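Local coordinates for protein 4'-phospho-dehydrooxetanocin synthase (Bacillus megaterium, PDB 5UL3) that catalyses the oxidative ring contraction of dAMP to an oxetane aldehyde in oxetanocin A biosynthesis, using a [4Fe-4S] cluster, S-adenosylmethionine and cobalamin, at residues I366-L369 with T373-Q376; D401-P406 with K418-C423. All coordinates share one frame; numbering follows the deposited sequence.

Interaction 1. Residues I366-L369 with T373-Q376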
loop_
_atom_site.group_PDB
_atom_site.type_symbol
_atom_site.label_atom_id
_atom_site.label_comp_id
_atom_site.label_asym_id
_atom_site.label_seq_id
_atom_site.Cartn_x
_atom_site.Cartn_y
_atom_site.Cartn_z
ATOM N N ILE A 366 0.018 13.636 4.488
ATOM C CA ILE A 366 0.075 14.998 5.028
ATOM C C ILE A 366 -0.874 15.168 6.211
ATOM O O ILE A 366 -0.481 15.665 7.278
ATOM C CB ILE A 366 -0.226 16.017 3.916
ATOM C CG1 ILE A 366 0.813 15.879 2.804
ATOM C CG2 ILE A 366 -0.220 17.428 4.473
ATOM C CD1 ILE A 366 0.393 16.550 1.554
ATOM N N GLY A 367 -2.123 14.768 6.054
ATOM C CA GLY A 367 -3.015 14.736 7.201
ATOM C C GLY A 367 -3.625 16.086 7.556
ATOM O O GLY A 367 -3.522 17.090 6.832
ATOM N N GLU A 368 -4.308 16.082 8.700
ATOM C CA GLU A 368 -4.987 17.253 9.246
ATOM C C GLU A 368 -5.031 17.091 10.754
ATOM O O GLU A 368 -5.436 16.034 11.247
ATOM C CB GLU A 368 -6.421 17.412 8.714
ATOM C CG GLU A 368 -6.559 18.016 7.329
ATOM C CD GLU A 368 -7.981 18.480 7.023
ATOM O OE1 GLU A 368 -8.714 18.845 7.970
ATOM O OE2 GLU A 368 -8.370 18.481 5.834
ATOM N N LEU A 369 -4.626 18.126 11.471
ATOM C CA LEU A 369 -4.673 18.126 12.922
ATOM C C LEU A 369 -5.646 19.194 13.420
ATOM O O LEU A 369 -5.811 20.233 12.772
ATOM C CB LEU A 369 -3.278 18.388 13.502
ATOM C CG LEU A 369 -2.311 17.248 13.189
ATOM C CD1 LEU A 369 -0.867 17.628 13.470
ATOM C CD2 LEU A 369 -2.718 15.997 13.971
ATOM N N THR A 373 -1.381 22.200 12.528
ATOM C CA THR A 373 0.068 22.212 12.379
ATOM C C THR A 373 0.581 21.074 11.497
ATOM O O THR A 373 1.781 20.780 11.529
ATOM C CB THR A 373 0.753 22.135 13.749
ATOM O OG1 THR A 373 0.372 20.918 14.407
ATOM C CG2 THR A 373 0.370 23.328 14.628
ATOM N N GLU A 374 -0.303 20.422 10.737
ATOM C CA GLU A 374 0.115 19.259 9.945
ATOM C C GLU A 374 1.223 19.618 8.959
ATOM O O GLU A 374 2.159 18.830 8.751
ATOM C CB GLU A 374 -1.092 18.651 9.214
ATOM C CG GLU A 374 -1.896 19.619 8.337
ATOM C CD GLU A 374 -3.093 20.217 9.076
ATOM O OE1 GLU A 374 -4.085 20.601 8.418
ATOM O OE2 GLU A 374 -3.052 20.275 10.321
ATOM N N ALA A 375 1.141 20.801 8.340
ATOM C CA ALA A 375 2.176 21.183 7.381
ATOM C C ALA A 375 3.526 21.371 8.064
ATOM O O ALA A 375 4.566 21.008 7.495
ATOM C CB ALA A 375 1.772 22.446 6.624
ATOM N N GLN A 376 3.539 21.918 9.294
ATOM C CA GLN A 376 4.811 22.083 9.987
ATOM C C GLN A 376 5.398 20.738 10.394
ATOM O O GLN A 376 6.621 20.579 10.418
ATOM C CB GLN A 376 4.645 22.991 11.211
ATOM C CG GLN A 376 5.983 23.377 11.847
ATOM C CD GLN A 376 6.884 24.117 10.870
ATOM O OE1 GLN A 376 6.438 25.031 10.173
ATOM N NE2 GLN A 376 8.149 23.713 10.795
HETATM O O HOH W 1 1.692 16.155 9.104
HETATM O O HOH W 2 -6.430 21.170 10.350
#

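Interaction 2. Residues D401-P406 with K418-C423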
loop_
_atom_site.group_PDB
_atom_site.type_symbol
_atom_site.label_atom_id
_atom_site.label_comp_id
_atom_site.label_asym_id
_atom_site.label_seq_id
_atom_site.Cartn_x
_atom_site.Cartn_y
_atom_site.Cartn_z
ATOM N N ASP A 401 -6.773 18.330 -2.681
ATOM C CA ASP A 401 -6.935 19.461 -1.768
ATOM C C ASP A 401 -5.919 19.467 -0.632
ATOM O O ASP A 401 -5.956 20.371 0.213
ATOM C CB ASP A 401 -8.371 19.522 -1.215
ATOM C CG ASP A 401 -8.871 18.189 -0.665
ATOM O OD1 ASP A 401 -8.815 17.165 -1.379
ATOM O OD2 ASP A 401 -9.382 18.186 0.469
ATOM N N SER A 402 -5.018 18.484 -0.571
ATOM C CA SER A 402 -3.840 18.634 0.269
ATOM C C SER A 402 -2.781 19.501 -0.394
ATOM O O SER A 402 -1.783 19.836 0.250
ATOM C CB SER A 402 -3.229 17.270 0.617
ATOM O OG SER A 402 -4.119 16.473 1.372
ATOM N N VAL A 403 -2.973 19.853 -1.660
ATOM C CA VAL A 403 -2.082 20.760 -2.376
ATOM C C VAL A 403 -2.687 22.154 -2.460
ATOM O O VAL A 403 -2.045 23.143 -2.102
ATOM C CB VAL A 403 -1.792 20.225 -3.799
ATOM C CG1 VAL A 403 -0.718 21.080 -4.484
ATOM C CG2 VAL A 403 -1.369 18.754 -3.764
ATOM N N TYR A 404 -3.927 22.229 -2.938
ATOM C CA TYR A 404 -4.593 23.488 -3.246
ATOM C C TYR A 404 -6.043 23.420 -2.789
ATOM O O TYR A 404 -6.782 22.511 -3.180
ATOM C CB TYR A 404 -4.513 23.763 -4.755
ATOM C CG TYR A 404 -5.412 24.875 -5.256
ATOM C CD1 TYR A 404 -5.263 26.182 -4.795
ATOM C CD2 TYR A 404 -6.404 24.619 -6.209
ATOM C CE1 TYR A 404 -6.087 27.207 -5.262
ATOM C CE2 TYR A 404 -7.229 25.642 -6.679
ATOM C CZ TYR A 404 -7.053 26.933 -6.200
ATOM O OH TYR A 404 -7.859 27.948 -6.670
ATOM N N GLU A 405 -6.477 24.402 -2.001
ATOM C CA GLU A 405 -7.837 24.396 -1.474
ATOM C C GLU A 405 -8.310 25.838 -1.439
ATOM O O GLU A 405 -8.005 26.572 -0.485
ATOM C CB GLU A 405 -7.936 23.764 -0.089
ATOM C CG GLU A 405 -9.366 23.876 0.499
ATOM C CD GLU A 405 -10.427 23.344 -0.451
ATOM O OE1 GLU A 405 -10.637 22.109 -0.479
ATOM O OE2 GLU A 405 -11.036 24.140 -1.203
ATOM N N PRO A 406 -9.036 26.279 -2.466
ATOM C CA PRO A 406 -9.488 27.680 -2.505
ATOM C C PRO A 406 -10.497 28.023 -1.417
ATOM O O PRO A 406 -10.735 29.214 -1.177
ATOM C CB PRO A 406 -10.093 27.807 -3.905
ATOM C CG PRO A 406 -10.525 26.397 -4.248
ATOM C CD PRO A 406 -9.446 25.525 -3.662
ATOM N N LYS A 418 4.921 25.831 0.255
ATOM C CA LYS A 418 6.213 25.705 0.929
ATOM C C LYS A 418 6.442 24.284 1.440
ATOM O O LYS A 418 7.533 23.723 1.281
ATOM C CB LYS A 418 6.310 26.705 2.082
ATOM C CG LYS A 418 7.561 26.509 2.932
ATOM C CD LYS A 418 7.692 27.589 4.028
ATOM C CE LYS A 418 8.965 27.360 4.849
ATOM N NZ LYS A 418 8.990 28.151 6.127
ATOM N N MET A 419 5.422 23.683 2.052
ATOM C CA MET A 419 5.550 22.315 2.552
ATOM C C MET A 419 5.852 21.341 1.419
ATOM O O MET A 419 6.737 20.480 1.535
ATOM C CB MET A 419 4.266 21.898 3.284
ATOM C CG MET A 419 4.336 20.506 3.943
ATOM S SD MET A 419 2.695 19.733 3.970
ATOM C CE MET A 419 2.507 19.407 2.225
ATOM N N TRP A 420 5.115 21.453 0.311
ATOM C CA TRP A 420 5.383 20.573 -0.820
ATOM C C TRP A 420 6.790 20.786 -1.372
ATOM O O TRP A 420 7.439 19.828 -1.819
ATOM C CB TRP A 420 4.323 20.794 -1.902
ATOM C CG TRP A 420 3.068 20.022 -1.635
ATOM C CD1 TRP A 420 1.922 20.472 -0.999
ATOM C CD2 TRP A 420 2.832 18.646 -1.959
ATOM N NE1 TRP A 420 0.996 19.455 -0.928
ATOM C CE2 TRP A 420 1.528 18.327 -1.511
ATOM C CE3 TRP A 420 3.595 17.650 -2.592
ATOM C CZ2 TRP A 420 0.972 17.058 -1.683
ATOM C CZ3 TRP A 420 3.039 16.390 -2.751
ATOM C CH2 TRP A 420 1.737 16.106 -2.299
ATOM N N HIS A 421 7.281 22.025 -1.345
ATOM C CA HIS A 421 8.655 22.272 -1.774
ATOM C C HIS A 421 9.635 21.542 -0.874
ATOM O O HIS A 421 10.581 20.911 -1.362
ATOM C CB HIS A 421 8.955 23.770 -1.788
ATOM C CG HIS A 421 10.328 24.106 -2.291
ATOM N ND1 HIS A 421 11.144 25.025 -1.666
ATOM C CD2 HIS A 421 11.024 23.651 -3.361
ATOM C CE1 HIS A 421 12.286 25.116 -2.324
ATOM N NE2 HIS A 421 12.238 24.299 -3.360
ATOM N N TYR A 422 9.419 21.602 0.445
ATOM C CA TYR A 422 10.262 20.845 1.366
ATOM C C TYR A 422 10.200 19.355 1.068
ATOM O O TYR A 422 11.215 18.657 1.181
ATOM C CB TYR A 422 9.854 21.108 2.818
ATOM C CG TYR A 422 10.635 22.245 3.452
ATOM C CD1 TYR A 422 10.231 23.553 3.292
ATOM C CD2 TYR A 422 11.800 22.004 4.165
ATOM C CE1 TYR A 422 10.943 24.598 3.850
ATOM C CE2 TYR A 422 12.528 23.044 4.731
ATOM C CZ TYR A 422 12.086 24.339 4.567
ATOM O OH TYR A 422 12.782 25.390 5.116
ATOM N N CYS A 423 9.014 18.838 0.721
ATOM C CA CYS A 423 8.924 17.433 0.325
ATOM C C CYS A 423 9.809 17.154 -0.886
ATOM O O CYS A 423 10.553 16.168 -0.912
ATOM C CB CYS A 423 7.484 17.054 0.010
ATOM S SG CYS A 423 6.455 16.946 1.482
#

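Interaction 1. Residues I366-L369 with T373-Q376
Glu-374, the first residue of helix 374-386, folds its side chain back onto Gly-367, Glu-368 and Leu-369. CG stands between the backbone N and the carbonyl carbon (chi1 54°), and a sharp bend at chi2 then lays the carboxylate along the backbone of the loop. CG packs 3.4 Å from Gly-367 O, and CD comes within 3.5 Å of Glu-368 CA. Glu-374 OE2 accepts the backbone N-H of Leu-369 at 2.9 Å; the bond is fairly straight at the hydrogen (161°) but enters from well above the carboxylate plane, 66° out of it. A water donates both to Glu-374 OE1, at 3.1 Å, and to Leu-369 O, so one carboxylate holds the Leu-369 N-H directly and the carbonyl through water. A second water links Ile-366 O to Glu-374 O.

In the conformer modelled here, one of two for Glu-368, its side chain runs alongside that of Glu-374 and points the same way, with the two carboxylate planes nearly parallel and Glu-368 OE1 5.0 Å from Glu-374 OE1. Beyond the carboxylates, Leu-369 CD1 rests 3.6 Å from Thr-373 OG1, the hydroxyl that is hydrogen-bonded to Asn-371 OD1 inside the turn.

The contact fastens the last part of the loop after strand 357-360 to the first turn of helix 374-386 in the radical SAM core. In that conformer, the two like charges might raise each other's proton affinity slightly, and the long, weak ion pairs to Arg-399, Arg-408 and Arg-416 would probably counter this.

Interaction 2. Residues D401-P406 with K418-C423
Asp-401 and Ser-402 end a 3-10 segment that begins earlier in the chain, and the rest of 401-406 is irregular, whereas 418-423 is regular alpha-helix, with Tyr-422 N bonded to Lys-418 O and Cys-423 N to Met-419 O. The backbones stay well apart: their nearest CA atoms, those of Val-403 and Trp-420, are 7.6 Å from each other, and the indole of Trp-420 spans the gap.

With CG anti to the carbonyl carbon (chi1 -83°), the indole extends from the helix to bring its pyrrole edge to the loop. Trp-420 NE1 donates to Ser-402 O at 3.0 Å; the bond is nearly linear (175°) and lies in the ring plane, although the donor sits 41° above the plane of the carbonyl. Ser-402 O also accepts from Arg-416 NH1, so two donors of helix 410-426 grip one buried carbonyl.

This loop and helix form the crossover of a right-handed beta-alpha-beta unit in the partial TIM barrel, leading from strand 393-398 to its parallel neighbour 432-436.

Val-403 crosses the indole at about a right angle. A methyl lies over each face, both offset toward the rim: Val-403 CG2 toward the six-membered ring, 3.6 Å from Trp-420 CZ2, and on the opposite face Met-419 CE toward the pyrrole, 3.4 Å above the ring plane. The indole also meets the ring of Phe-396. Val-403 in turn packs on Val-462 of helix 452-464.

Interactions 1 and 2 follow one another along the chain, their centres 11 Å apart, in successive strand-loop-helix units of the radical SAM core. Interaction 1 joins the loop after strand 357-360 to helix 374-386; interaction 2 does the same for the loop after the adjacent parallel strand 393-398 and helix 410-426. They meet directly through Ile-366, whose CD1 lies 3.3 Å from Trp-420 CZ2 and also packs on Met-419 and Ser-402, while Ala-375 touches Met-419. This packing joins the two loops near the iron-sulfur site: Gly-367 and the side chain of Ser-402 each lie about 8 Å from the side chain of the cluster ligand Cys-313.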